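Local coordinates for protein vinylacetyl-CoA Delta-isomerase (Nitrosopumilus maritimus SCM1, PDB 6VJR) that is an oxygen-tolerant 4-hydroxybutyryl-CoA dehydratase that binds FAD and a [4Fe-4S] cluster and probably also acts as a vinylacetyl-CoA delta-isomerase, at residues Met34-Pro37 and Ser38-Ala41; His111-Thr114 and Phe115-Glu119; Tyr275-Ala278 and Ser279-Val282; Thr335-Ala338 and Ala339-Ser343; Leu425-Ile428 and Glu429-Leu433. One frame throughout, in Å; residues are numbered along the deposited sequence. Where two conformers were deposited one is given.

In the fold
All five contacts are local. Each joins residues a few positions apart along one helix or at its start, so none closes a long loop. Along the chain they follow in series and none nests in or crosses another. Contact 1 lies near the N-terminal end of helix 36-51, and contact 2 lies late in helix 101-121. Contact 3 leads from strand 269-272 into helix 278-292. Contacts 2 and 3 touch: Ile-117 CG1 lies 3.6 Å from Phe-277 CG, tying helix 101-121 to that entry. Contact 4 sits on helix 320-345 and contact 5 at the C-terminal end of helix 418-432. Contacts 2 and 5 have centres about 44 Å apart, on opposite sides of the chain's centre.

Contact 1 (Met34-Pro37 and Ser38-Ala41); sequences MIRP and SINA
Asn-40 N bonds to Arg-36 O at 2.9 Å and Ala-41 N bonds to Pro-37 O at 3.1 Å, the backbone pattern of a helix under way. Ile-35 O is gripped by a side chain as well as by the backbone. Ser-38 OG donates to this oxygen at 2.8 Å, in the carbonyl plane and on a lone pair. The backbone N atoms of Ser-38 and Ile-39 add only weak bonds to the same oxygen. With chi1 at 67°, the Ser-38 hydroxyl lies between its own backbone N and carbonyl carbon, and this folds OG back to Ile-35. A water accepts from Ser-38 N at 3.0 Å.

The other polar pair is Arg-36 and Asn-40, one turn apart. Arg-36 NE donates to Asn-40 OD1 at 2.9 Å, with an N-H...O angle of 155°. OD1 lies at the guanidinium edge and in its plane. The amide is turned by 76° against that plane, and NE is tilted from the carbonyl plane. A second water accepts from Arg-36 NH2 and donates to Asn-40 OD1, so two donors meet this oxygen. Beyond the turn, Ser-38 OG also takes Asn-192 ND2, Asn-40 ND2 bonds to Lys-249 O, and Arg-36 NH1 bonds to Val-30 O.

Apolar contact is lighter. Ile-35 CG2 meets Ile-39 CD1 at 4.0 Å, and Arg-36 CD lies against Ile-39 CG2.

The Ala-41 side chain is about 7 Å from that of the cluster ligand Cys-97. Ile-9 of helix 5-11 packs on Arg-36 and Ile-39, and Tyr-228 of strand 224-228 packs on Ile-35 and Ser-38.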
loop_
_atom_site.group_PDB
_atom_site.type_symbol
_atom_site.label_atom_id
_atom_site.label_comp_id
_atom_site.label_asym_id
_atom_site.label_seq_id
_atom_site.Cartn_x
_atom_site.Cartn_y
_atom_site.Cartn_z
ATOM N N MET A 34 19.446 -32.281 8.002
ATOM C CA MET A 34 18.958 -30.926 8.186
ATOM C C MET A 34 19.958 -29.896 7.685
ATOM O O MET A 34 19.565 -28.780 7.314
ATOM C CB MET A 34 18.624 -30.656 9.654
ATOM C CG MET A 34 17.961 -29.330 9.895
ATOM S SD MET A 34 17.289 -29.179 11.552
ATOM C CE MET A 34 17.590 -27.433 11.920
ATOM N N ILE A 35 21.228 -30.283 7.640
ATOM C CA ILE A 35 22.326 -29.382 7.326
ATOM C C ILE A 35 22.750 -29.534 5.865
ATOM O O ILE A 35 23.163 -28.560 5.221
ATOM C CB ILE A 35 23.489 -29.614 8.296
ATOM C CG1 ILE A 35 23.034 -29.487 9.763
ATOM C CG2 ILE A 35 24.678 -28.699 7.974
ATOM C CD1 ILE A 35 24.145 -29.735 10.773
ATOM N N ARG A 36 22.635 -30.741 5.314
ATOM C CA ARG A 36 23.165 -30.998 3.993
ATOM C C ARG A 36 22.563 -30.048 2.947
ATOM O O ARG A 36 23.264 -29.597 2.056
ATOM C CB ARG A 36 23.028 -32.459 3.570
ATOM C CG ARG A 36 23.529 -32.762 2.161
ATOM C CD ARG A 36 24.958 -32.328 1.976
ATOM N NE ARG A 36 25.463 -32.870 0.715
ATOM C CZ ARG A 36 26.074 -34.031 0.556
ATOM N NH1 ARG A 36 26.296 -34.806 1.592
ATOM N NH2 ARG A 36 26.406 -34.439 -0.646
ATOM N N PRO A 37 21.270 -29.678 2.962
ATOM C CA PRO A 37 20.764 -28.779 1.911
ATOM C C PRO A 37 21.510 -27.446 1.862
ATOM O O PRO A 37 21.713 -26.885 0.795
ATOM C CB PRO A 37 19.278 -28.604 2.284
ATOM C CG PRO A 37 18.969 -29.917 3.000
ATOM C CD PRO A 37 20.195 -30.173 3.839
ATOM N N SER A 38 21.903 -26.899 3.034
ATOM C CA SER A 38 22.672 -25.662 3.028
ATOM C C SER A 38 24.064 -25.842 2.405
ATOM O O SER A 38 24.581 -24.947 1.730
ATOM C CB SER A 38 22.765 -25.078 4.414
ATOM O OG SER A 38 23.523 -25.831 5.347
ATOM N N ILE A 39 24.667 -26.985 2.656
ATOM C CA ILE A 39 25.943 -27.344 2.031
ATOM C C ILE A 39 25.806 -27.386 0.516
ATOM O O ILE A 39 26.685 -26.942 -0.219
ATOM C CB ILE A 39 26.482 -28.623 2.681
ATOM C CG1 ILE A 39 26.940 -28.273 4.116
ATOM C CG2 ILE A 39 27.580 -29.264 1.867
ATOM C CD1 ILE A 39 27.172 -29.464 4.995
ATOM N N ASN A 40 24.759 -28.034 0.051
ATOM C CA ASN A 40 24.488 -28.146 -1.374
ATOM C C ASN A 40 24.399 -26.771 -2.023
ATOM O O ASN A 40 24.833 -26.599 -3.163
ATOM C CB ASN A 40 23.203 -28.919 -1.609
ATOM C CG ASN A 40 23.301 -30.393 -1.303
ATOM O OD1 ASN A 40 24.386 -30.977 -1.257
ATOM N ND2 ASN A 40 22.165 -31.034 -1.135
ATOM N N ALA A 41 23.754 -25.830 -1.340
ATOM C CA ALA A 41 23.637 -24.471 -1.851
ATOM C C ALA A 41 25.020 -23.863 -2.016
ATOM O O ALA A 41 25.303 -23.257 -3.043
ATOM C CB ALA A 41 22.738 -23.647 -0.960
HETATM O O HOH W 1 20.236 -26.903 5.502
HETATM O O HOH W 2 25.475 -33.005 -3.051
#

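Contact 2 (His111-Thr114 and Phe115-Glu119); sequences HSTT and FEIDE
Thr-113 and Ile-117 form the closely packed side of this turn of helix 101-121. Ile-117 N bonds to Thr-113 O at 3.0 Å with an N-H...O angle of 162°. Ile-117 CG1 also lies 3.3 Å from the same oxygen. The Ile-117 chi1 of -59° puts CG1 beside its own backbone N, and this turns CG1 back toward Thr-113 O. Further out, Ile-117 CD1 lies 4.3 Å from Thr-113 CG2.

Thr-114 and Asp-118 repeat the spacing one residue on. Asp-118 N bonds to Thr-114 O at 3.1 Å. The Asp-118 carboxylate carbon CG comes to 3.3 Å from that oxygen, but its two oxygens bond elsewhere.

Phe-115 and Glu-116 form the more open side, and both are partly exposed. Glu-116 N reaches Ser-112 O at 3.3 Å and also makes a weak bond to Thr-113 O. A water bridges the turn here. It donates to both Ser-112 O and Glu-116 OE2, at 3.0 Å from OE2.

Several polar ends pair outside the two segments: Asp-118 OD1 with Thr-123 OG1, Asp-118 OD2 with His-126 N, Thr-114 OG1 with Leu-110 O, and Thr-113 OG1 with Ser-109 O. Arg-284 NH1 forms a salt bridge with Glu-116 OE2 and a hydrogen bond with Ser-112 OG. Met-280 of helix 278-292 packs on Thr-113 and Glu-116, Tyr-125 of helix 125-139 packs on Thr-114 and Ile-117, and strand 269-272 adds Phe-270 on Thr-114 and Met-271 on Ile-117.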
loop_
_atom_site.group_PDB
_atom_site.type_symbol
_atom_site.label_atom_id
_atom_site.label_comp_id
_atom_site.label_asym_id
_atom_site.label_seq_id
_atom_site.Cartn_x
_atom_site.Cartn_y
_atom_site.Cartn_z
ATOM N N HIS A 111 38.636 -4.090 2.822
ATOM C CA HIS A 111 39.743 -3.665 1.985
ATOM C C HIS A 111 39.935 -2.148 2.095
ATOM O O HIS A 111 41.041 -1.664 2.354
ATOM C CB HIS A 111 39.486 -4.096 0.543
ATOM C CG HIS A 111 40.622 -3.874 -0.373
ATOM N ND1 HIS A 111 40.886 -2.633 -0.905
ATOM C CD2 HIS A 111 41.575 -4.713 -0.857
ATOM C CE1 HIS A 111 41.953 -2.743 -1.721
ATOM N NE2 HIS A 111 42.391 -3.990 -1.704
ATOM N N SER A 112 38.840 -1.388 1.980
ATOM C CA SER A 112 38.924 0.065 2.072
ATOM C C SER A 112 39.120 0.540 3.514
ATOM O O SER A 112 39.849 1.490 3.751
ATOM C CB SER A 112 37.736 0.748 1.436
ATOM O OG SER A 112 36.527 0.490 2.129
ATOM N N THR A 113 38.459 -0.101 4.479
ATOM C CA THR A 113 38.494 0.369 5.856
ATOM C C THR A 113 39.905 0.190 6.432
ATOM O O THR A 113 40.438 1.096 7.068
ATOM C CB THR A 113 37.447 -0.344 6.698
ATOM O OG1 THR A 113 36.154 -0.144 6.129
ATOM C CG2 THR A 113 37.471 0.220 8.106
ATOM N N THR A 114 40.532 -0.982 6.245
ATOM C CA THR A 114 41.877 -1.229 6.784
ATOM C C THR A 114 42.875 -0.205 6.246
ATOM O O THR A 114 43.768 0.238 6.973
ATOM C CB THR A 114 42.352 -2.648 6.494
ATOM O OG1 THR A 114 42.250 -2.911 5.099
ATOM C CG2 THR A 114 41.624 -3.679 7.339
ATOM N N PHE A 115 42.755 0.130 4.957
ATOM C CA PHE A 115 43.607 1.122 4.330
ATOM C C PHE A 115 43.536 2.452 5.080
ATOM O O PHE A 115 44.568 3.087 5.346
ATOM C CB PHE A 115 43.218 1.256 2.855
ATOM C CG PHE A 115 44.121 2.204 2.084
ATOM C CD1 PHE A 115 43.921 3.573 2.139
ATOM C CD2 PHE A 115 45.129 1.722 1.264
ATOM C CE1 PHE A 115 44.685 4.425 1.386
ATOM C CE2 PHE A 115 45.917 2.588 0.534
ATOM C CZ PHE A 115 45.696 3.936 0.599
ATOM N N GLU A 116 42.305 2.843 5.451
ATOM C CA GLU A 116 42.077 4.127 6.085
ATOM C C GLU A 116 42.521 4.111 7.543
ATOM O O GLU A 116 43.021 5.123 7.998
ATOM C CB GLU A 116 40.652 4.619 5.876
ATOM C CG GLU A 116 40.456 5.002 4.406
ATOM C CD GLU A 116 39.115 5.585 4.003
ATOM O OE1 GLU A 116 38.755 6.597 4.646
ATOM O OE2 GLU A 116 38.485 5.082 3.036
ATOM N N ILE A 117 42.369 2.995 8.267
ATOM C CA ILE A 117 42.917 2.907 9.602
ATOM C C ILE A 117 44.419 3.161 9.560
ATOM O O ILE A 117 44.930 3.947 10.354
ATOM C CB ILE A 117 42.629 1.543 10.244
ATOM C CG1 ILE A 117 41.135 1.247 10.333
ATOM C CG2 ILE A 117 43.305 1.479 11.606
ATOM C CD1 ILE A 117 40.786 -0.156 10.772
ATOM N N ASP A 118 45.116 2.474 8.633
ATOM C CA ASP A 118 46.568 2.545 8.518
ATOM C C ASP A 118 47.029 3.958 8.166
ATOM O O ASP A 118 48.052 4.425 8.690
ATOM C CB ASP A 118 47.099 1.558 7.494
ATOM C CG ASP A 118 46.969 0.086 7.865
ATOM O OD1 ASP A 118 46.584 -0.220 9.044
ATOM O OD2 ASP A 118 47.258 -0.758 6.982
ATOM N N GLU A 119 46.285 4.610 7.269
ATOM C CA GLU A 119 46.563 5.984 6.859
ATOM C C GLU A 119 46.629 6.891 8.089
ATOM O O GLU A 119 47.508 7.729 8.179
ATOM C CB GLU A 119 45.539 6.388 5.798
ATOM C CG GLU A 119 45.743 7.740 5.131
ATOM C CD GLU A 119 44.646 7.956 4.091
ATOM O OE1 GLU A 119 43.440 7.687 4.370
ATOM O OE2 GLU A 119 45.007 8.353 2.973
HETATM O O HOH W 3 40.068 3.192 1.344
#

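Contact 3 (Tyr275-Ala278 and Ser279-Val282); sequences YEFA and SMLV
Phe-277 and Met-280 make a Met-aromatic contact where the chain enters helix 278-292. The sulfur SD lies at the ring edge and in its plane, 5.2 Å from the ring centroid and 89° off the ring normal. Met-280 runs alongside the Phe-277 side chain. It is extended through chi1 and chi2 and then bends at chi3 (-68°). This bend brings CE to 3.9 Å from Phe-277 CE1. The pair lies against helix 101-121, where Glu-116 packs on Met-280.

The backbone bonds are helical. Leu-281 N bonds to Phe-277 O at 3.1 Å, and Val-282 N bonds to Ala-278 O at 3.0 Å.

Water supplies the next kind of link. One molecule accepts from Ser-279 N and donates to Tyr-275 O, which also takes Ala-278 N.

The polar end of Glu-276 pairs outside the two segments. Its OE1 forms a salt bridge with Lys-120 NZ and a hydrogen bond with His-121 NE2.

The Val-282 side chain is about 4 Å from that of Met-147, an FAD-binding residue. Val-282 CG2 also lies 3.3 Å from Ala-278 O.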
loop_
_atom_site.group_PDB
_atom_site.type_symbol
_atom_site.label_atom_id
_atom_site.label_comp_id
_atom_site.label_asym_id
_atom_site.label_seq_id
_atom_site.Cartn_x
_atom_site.Cartn_y
_atom_site.Cartn_z
ATOM N N TYR A 275 38.611 2.425 17.646
ATOM C CA TYR A 275 37.171 2.408 17.790
ATOM C C TYR A 275 36.466 3.360 16.834
ATOM O O TYR A 275 35.318 3.110 16.484
ATOM C CB TYR A 275 36.819 2.766 19.237
ATOM C CG TYR A 275 37.285 4.130 19.682
ATOM C CD1 TYR A 275 36.468 5.242 19.522
ATOM C CD2 TYR A 275 38.526 4.301 20.263
ATOM C CE1 TYR A 275 36.885 6.496 19.908
ATOM C CE2 TYR A 275 38.950 5.549 20.669
ATOM C CZ TYR A 275 38.133 6.642 20.477
ATOM O OH TYR A 275 38.626 7.834 20.897
ATOM N N GLU A 276 37.135 4.459 16.478
ATOM C CA GLU A 276 36.541 5.458 15.611
ATOM C C GLU A 276 36.293 4.934 14.200
ATOM O O GLU A 276 35.580 5.601 13.448
ATOM C CB GLU A 276 37.364 6.745 15.595
ATOM C CG GLU A 276 38.677 6.659 14.835
ATOM C CD GLU A 276 39.916 6.094 15.526
ATOM O OE1 GLU A 276 41.004 6.513 15.046
ATOM O OE2 GLU A 276 39.827 5.264 16.488
ATOM N N PHE A 277 36.863 3.765 13.832
ATOM C CA PHE A 277 36.653 3.211 12.501
ATOM C C PHE A 277 35.582 2.135 12.488
ATOM O O PHE A 277 35.261 1.628 11.415
ATOM C CB PHE A 277 37.950 2.665 11.888
ATOM C CG PHE A 277 38.882 3.775 11.449
ATOM C CD1 PHE A 277 38.787 4.284 10.163
ATOM C CD2 PHE A 277 39.848 4.298 12.310
ATOM C CE1 PHE A 277 39.657 5.279 9.743
ATOM C CE2 PHE A 277 40.705 5.304 11.889
ATOM C CZ PHE A 277 40.598 5.797 10.620
ATOM N N ALA A 278 35.017 1.802 13.642
ATOM C CA ALA A 278 33.949 0.812 13.652
ATOM C C ALA A 278 32.760 1.251 12.795
ATOM O O ALA A 278 32.221 0.445 12.028
ATOM C CB ALA A 278 33.497 0.470 15.050
ATOM N N SER A 279 32.359 2.521 12.904
ATOM C CA SER A 279 31.210 3.014 12.156
ATOM C C SER A 279 31.506 2.965 10.655
ATOM O O SER A 279 30.642 2.600 9.873
ATOM C CB SER A 279 30.805 4.393 12.617
ATOM O OG SER A 279 31.879 5.298 12.421
ATOM N N MET A 280 32.751 3.251 10.250
ATOM C CA MET A 280 33.116 3.164 8.831
ATOM C C MET A 280 32.932 1.733 8.291
ATOM O O MET A 280 32.351 1.503 7.213
ATOM C CB MET A 280 34.562 3.606 8.614
ATOM C CG MET A 280 35.012 3.506 7.193
ATOM S SD MET A 280 36.737 3.962 6.908
ATOM C CE MET A 280 36.711 5.731 7.233
ATOM N N LEU A 281 33.397 0.752 9.077
ATOM C CA LEU A 281 33.323 -0.632 8.644
ATOM C C LEU A 281 31.856 -1.036 8.541
ATOM O O LEU A 281 31.465 -1.696 7.591
ATOM C CB LEU A 281 34.079 -1.557 9.584
ATOM C CG LEU A 281 34.008 -3.036 9.219
ATOM C CD1 LEU A 281 34.589 -3.260 7.828
ATOM C CD2 LEU A 281 34.758 -3.816 10.293
ATOM N N VAL A 282 31.058 -0.728 9.559
ATOM C CA VAL A 282 29.637 -1.105 9.499
ATOM C C VAL A 282 28.919 -0.456 8.310
ATOM O O VAL A 282 28.130 -1.087 7.608
ATOM C CB VAL A 282 28.956 -0.746 10.816
ATOM C CG1 VAL A 282 27.461 -0.960 10.777
ATOM C CG2 VAL A 282 29.546 -1.492 12.006
HETATM O O HOH W 4 32.895 3.943 15.455
HETATM O O HOH W 5 34.039 5.541 11.354
#

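Contact 4 (Thr335-Ala338 and Ala339-Ser343); sequences TIFA and AGIAS
Phe-337 and Ile-341 form a CH-pi contact one turn apart on helix 320-345. The methyl CG2 of Ile-341 sits over one face of the ring, 3.9 Å from the centroid and 29° off the ring normal. Phe-337 CE1 and CZ are its nearest ring atoms, with CE1 at 3.6 Å. The other branch of Ile-341 meets the ring nearer its rim, where CD1 lies 3.7 Å from Phe-337 CE2. Both branches therefore bear on the aromatic ring, and the two side chains cross obliquely.

Torsions explain the overlap. Phe-337 CG is anti to its N (chi1 178°), and its ring ends up nearer the following turn although its first bond points away. Ile-341 places CG1 between its N and carbonyl carbon (chi1 67°). CG2 is then anti to the carbonyl carbon and reaches back to the ring.

The main chain is regular beneath this pair. Ile-341 N bonds to Phe-337 O at 2.9 Å, and Gly-340 N bonds to Ile-336 O at 3.1 Å.

Every touching residue is buried, and part of the cover is another copy of the protein. Tyr-490 of the second subunit packs on Phe-337, Gln-346 of that subunit packs on Ile-341, and Leu-361 of that subunit packs on Ala-338. Within the chain, Arg-88 makes a cation-pi contact with Phe-337. The Ile-336 side chain is about 5 Å from that of Tyr-293, a ligand of the iron.

At the end of the turn, Ala-342 N bonds to Ala-338 O at 2.9 Å, and Ala-342 CB lies 3.2 Å from the same oxygen.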
loop_
_atom_site.group_PDB
_atom_site.type_symbol
_atom_site.label_atom_id
_atom_site.label_comp_id
_atom_site.label_asym_id
_atom_site.label_seq_id
_atom_site.Cartn_x
_atom_site.Cartn_y
_atom_site.Cartn_z
ATOM N N THR A 335 11.553 -4.154 -9.336
ATOM C CA THR A 335 11.815 -2.895 -8.652
ATOM C C THR A 335 13.040 -3.077 -7.729
ATOM O O THR A 335 13.908 -2.220 -7.624
ATOM C CB THR A 335 10.554 -2.435 -7.888
ATOM O OG1 THR A 335 9.538 -2.087 -8.823
ATOM C CG2 THR A 335 10.821 -1.140 -7.133
ATOM N N ILE A 336 13.087 -4.192 -6.988
ATOM C CA ILE A 336 14.222 -4.504 -6.132
ATOM C C ILE A 336 15.469 -4.649 -6.991
ATOM O O ILE A 336 16.546 -4.081 -6.671
ATOM C CB ILE A 336 13.955 -5.769 -5.295
ATOM C CG1 ILE A 336 12.819 -5.517 -4.333
ATOM C CG2 ILE A 336 15.234 -6.208 -4.592
ATOM C CD1 ILE A 336 12.206 -6.797 -3.812
ATOM N N PHE A 337 15.339 -5.449 -8.048
ATOM C CA PHE A 337 16.503 -5.677 -8.885
ATOM C C PHE A 337 17.086 -4.356 -9.395
ATOM O O PHE A 337 18.322 -4.156 -9.399
ATOM C CB PHE A 337 16.080 -6.550 -10.078
ATOM C CG PHE A 337 17.207 -6.823 -11.046
ATOM C CD1 PHE A 337 18.262 -7.637 -10.686
ATOM C CD2 PHE A 337 17.193 -6.271 -12.330
ATOM C CE1 PHE A 337 19.328 -7.850 -11.569
ATOM C CE2 PHE A 337 18.259 -6.487 -13.182
ATOM C CZ PHE A 337 19.299 -7.286 -12.801
ATOM N N ALA A 338 16.215 -3.489 -9.912
ATOM C CA ALA A 338 16.627 -2.205 -10.492
ATOM C C ALA A 338 17.401 -1.393 -9.461
ATOM O O ALA A 338 18.428 -0.800 -9.765
ATOM C CB ALA A 338 15.430 -1.485 -10.953
ATOM N N ALA A 339 16.886 -1.312 -8.228
ATOM C CA ALA A 339 17.552 -0.536 -7.187
ATOM C C ALA A 339 18.965 -1.054 -6.937
ATOM O O ALA A 339 19.903 -0.276 -6.789
ATOM C CB ALA A 339 16.679 -0.438 -5.945
ATOM N N GLY A 340 19.118 -2.374 -6.813
ATOM C CA GLY A 340 20.380 -2.966 -6.512
ATOM C C GLY A 340 21.374 -2.729 -7.641
ATOM O O GLY A 340 22.502 -2.282 -7.371
ATOM N N ILE A 341 20.974 -2.995 -8.893
ATOM C CA ILE A 341 21.922 -2.832 -9.993
ATOM C C ILE A 341 22.242 -1.350 -10.263
ATOM O O ILE A 341 23.386 -1.022 -10.594
ATOM C CB ILE A 341 21.551 -3.580 -11.283
ATOM C CG1 ILE A 341 20.326 -3.075 -11.993
ATOM C CG2 ILE A 341 21.556 -5.092 -11.067
ATOM C CD1 ILE A 341 20.343 -3.487 -13.462
ATOM N N ALA A 342 21.309 -0.447 -9.956
ATOM C CA ALA A 342 21.575 0.978 -10.052
ATOM C C ALA A 342 22.663 1.357 -9.034
ATOM O O ALA A 342 23.564 2.106 -9.333
ATOM C CB ALA A 342 20.310 1.781 -9.782
ATOM N N SER A 343 22.562 0.846 -7.809
ATOM C CA SER A 343 23.548 1.088 -6.771
ATOM C C SER A 343 24.927 0.666 -7.264
ATOM O O SER A 343 25.916 1.390 -7.119
ATOM C CB SER A 343 23.176 0.397 -5.484
ATOM O OG SER A 343 24.149 0.645 -4.464
#

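Contact 5 (Leu425-Ile428 and Glu429-Leu433); sequences LRLI and ENMTL
Arg-426 carries CG anti to its carbonyl carbon (chi1 -72°) and bends at chi2, while Glu-429 carries CG anti to its backbone N (chi1 -174°) and then extends. Both chains lead off in the same direction, one alongside the other. Arg-426 NH1 donates to Glu-429 OE1 at 2.9 Å. NH1 meets OE1 from above the carboxylate plane, and the two flat groups are 30° apart. Arg-426 CD also lies 3.2 Å from OE1.

This is a salt bridge between residues three apart, buried near the C-terminal end of helix 418-432. Both charges have further partners. Arg-426 NE pairs with Asp-244, and Glu-429 OE1 pairs with Arg-236, a residue of the sodium site. This network probably lowers the cost of burying the charges.

Thr-432 turns back to Ile-428. Its OG1 donates to Ile-428 O at 2.8 Å, from above the carbonyl plane. Thr-432 N and Met-431 N add weak bonds to that oxygen. Gln-381 NE2 of helix 372-384 also bonds to OG1. The backbone departs from the helix at Leu-433, yet Leu-433 N still bonds to Glu-429 O at 2.8 Å.

Elsewhere on the turn, Leu-427 CD1 lies 4.2 Å from Met-431 SD. Ala-471 of the second subunit packs on Leu-427, and Gln-231 of the third subunit packs on Glu-429.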
loop_
_atom_site.group_PDB
_atom_site.type_symbol
_atom_site.label_atom_id
_atom_site.label_comp_id
_atom_site.label_asym_id
_atom_site.label_seq_id
_atom_site.Cartn_x
_atom_site.Cartn_y
_atom_site.Cartn_z
ATOM N N LEU A 425 2.876 -27.202 -4.872
ATOM C CA LEU A 425 2.272 -26.641 -3.671
ATOM C C LEU A 425 3.242 -26.630 -2.487
ATOM O O LEU A 425 3.346 -25.624 -1.771
ATOM C CB LEU A 425 0.971 -27.365 -3.325
ATOM C CG LEU A 425 -0.204 -27.149 -4.289
ATOM C CD1 LEU A 425 -1.233 -28.219 -4.124
ATOM C CD2 LEU A 425 -0.821 -25.793 -4.028
ATOM N N ARG A 426 3.965 -27.736 -2.306
ATOM C CA ARG A 426 4.985 -27.809 -1.244
ATOM C C ARG A 426 6.082 -26.760 -1.454
ATOM O O ARG A 426 6.596 -26.208 -0.500
ATOM C CB ARG A 426 5.570 -29.217 -1.105
ATOM C CG ARG A 426 4.551 -30.177 -0.485
ATOM C CD ARG A 426 4.238 -29.805 0.947
ATOM N NE ARG A 426 3.547 -30.914 1.593
ATOM C CZ ARG A 426 2.503 -30.768 2.445
ATOM N NH1 ARG A 426 2.273 -29.589 2.976
ATOM N NH2 ARG A 426 1.793 -31.829 2.801
ATOM N N LEU A 427 6.498 -26.521 -2.713
ATOM C CA LEU A 427 7.478 -25.487 -2.987
ATOM C C LEU A 427 6.982 -24.117 -2.503
ATOM O O LEU A 427 7.727 -23.362 -1.834
ATOM C CB LEU A 427 7.970 -25.493 -4.423
ATOM C CG LEU A 427 9.046 -24.461 -4.738
ATOM C CD1 LEU A 427 10.321 -24.679 -3.945
ATOM C CD2 LEU A 427 9.323 -24.457 -6.223
ATOM N N ILE A 428 5.730 -23.793 -2.840
ATOM C CA ILE A 428 5.136 -22.521 -2.406
ATOM C C ILE A 428 5.080 -22.446 -0.881
ATOM O O ILE A 428 5.463 -21.429 -0.303
ATOM C CB ILE A 428 3.772 -22.278 -3.070
ATOM C CG1 ILE A 428 3.926 -22.181 -4.578
ATOM C CG2 ILE A 428 3.156 -21.000 -2.517
ATOM C CD1 ILE A 428 2.616 -22.171 -5.356
ATOM N N GLU A 429 4.636 -23.519 -0.224
ATOM C CA GLU A 429 4.622 -23.560 1.236
ATOM C C GLU A 429 6.022 -23.317 1.816
ATOM O O GLU A 429 6.222 -22.542 2.739
ATOM C CB GLU A 429 4.042 -24.896 1.701
ATOM C CG GLU A 429 3.843 -24.996 3.205
ATOM C CD GLU A 429 3.703 -26.422 3.782
ATOM O OE1 GLU A 429 4.111 -27.395 3.090
ATOM O OE2 GLU A 429 3.183 -26.589 4.919
ATOM N N ASN A 430 7.015 -23.977 1.229
ATOM C CA ASN A 430 8.385 -23.884 1.694
ATOM C C ASN A 430 8.928 -22.460 1.635
ATOM O O ASN A 430 9.679 -22.052 2.507
ATOM C CB ASN A 430 9.249 -24.817 0.846
ATOM C CG ASN A 430 10.743 -24.656 0.989
ATOM O OD1 ASN A 430 11.357 -25.059 1.987
ATOM N ND2 ASN A 430 11.333 -24.013 0.011
ATOM N N MET A 431 8.574 -21.733 0.590
ATOM C CA MET A 431 9.087 -20.382 0.392
ATOM C C MET A 431 8.275 -19.307 1.124
ATOM O O MET A 431 8.789 -18.195 1.291
ATOM C CB MET A 431 9.161 -20.060 -1.094
ATOM C CG MET A 431 10.165 -20.944 -1.801
ATOM S SD MET A 431 10.425 -20.518 -3.525
ATOM C CE MET A 431 11.454 -19.057 -3.278
ATOM N N THR A 432 7.032 -19.595 1.532
ATOM C CA THR A 432 6.170 -18.577 2.158
ATOM C C THR A 432 5.914 -18.812 3.644
ATOM O O THR A 432 5.646 -17.853 4.358
ATOM C CB THR A 432 4.879 -18.488 1.343
ATOM O OG1 THR A 432 4.114 -19.681 1.439
ATOM C CG2 THR A 432 5.150 -18.118 -0.106
ATOM N N LEU A 433 5.991 -20.064 4.106
ATOM C CA LEU A 433 5.822 -20.433 5.502
ATOM C C LEU A 433 6.994 -21.239 6.069
ATOM O O LEU A 433 7.269 -21.170 7.268
ATOM C CB LEU A 433 4.525 -21.207 5.711
ATOM C CG LEU A 433 3.243 -20.442 5.413
ATOM C CD1 LEU A 433 2.025 -21.345 5.475
ATOM C CD2 LEU A 433 3.141 -19.313 6.356
#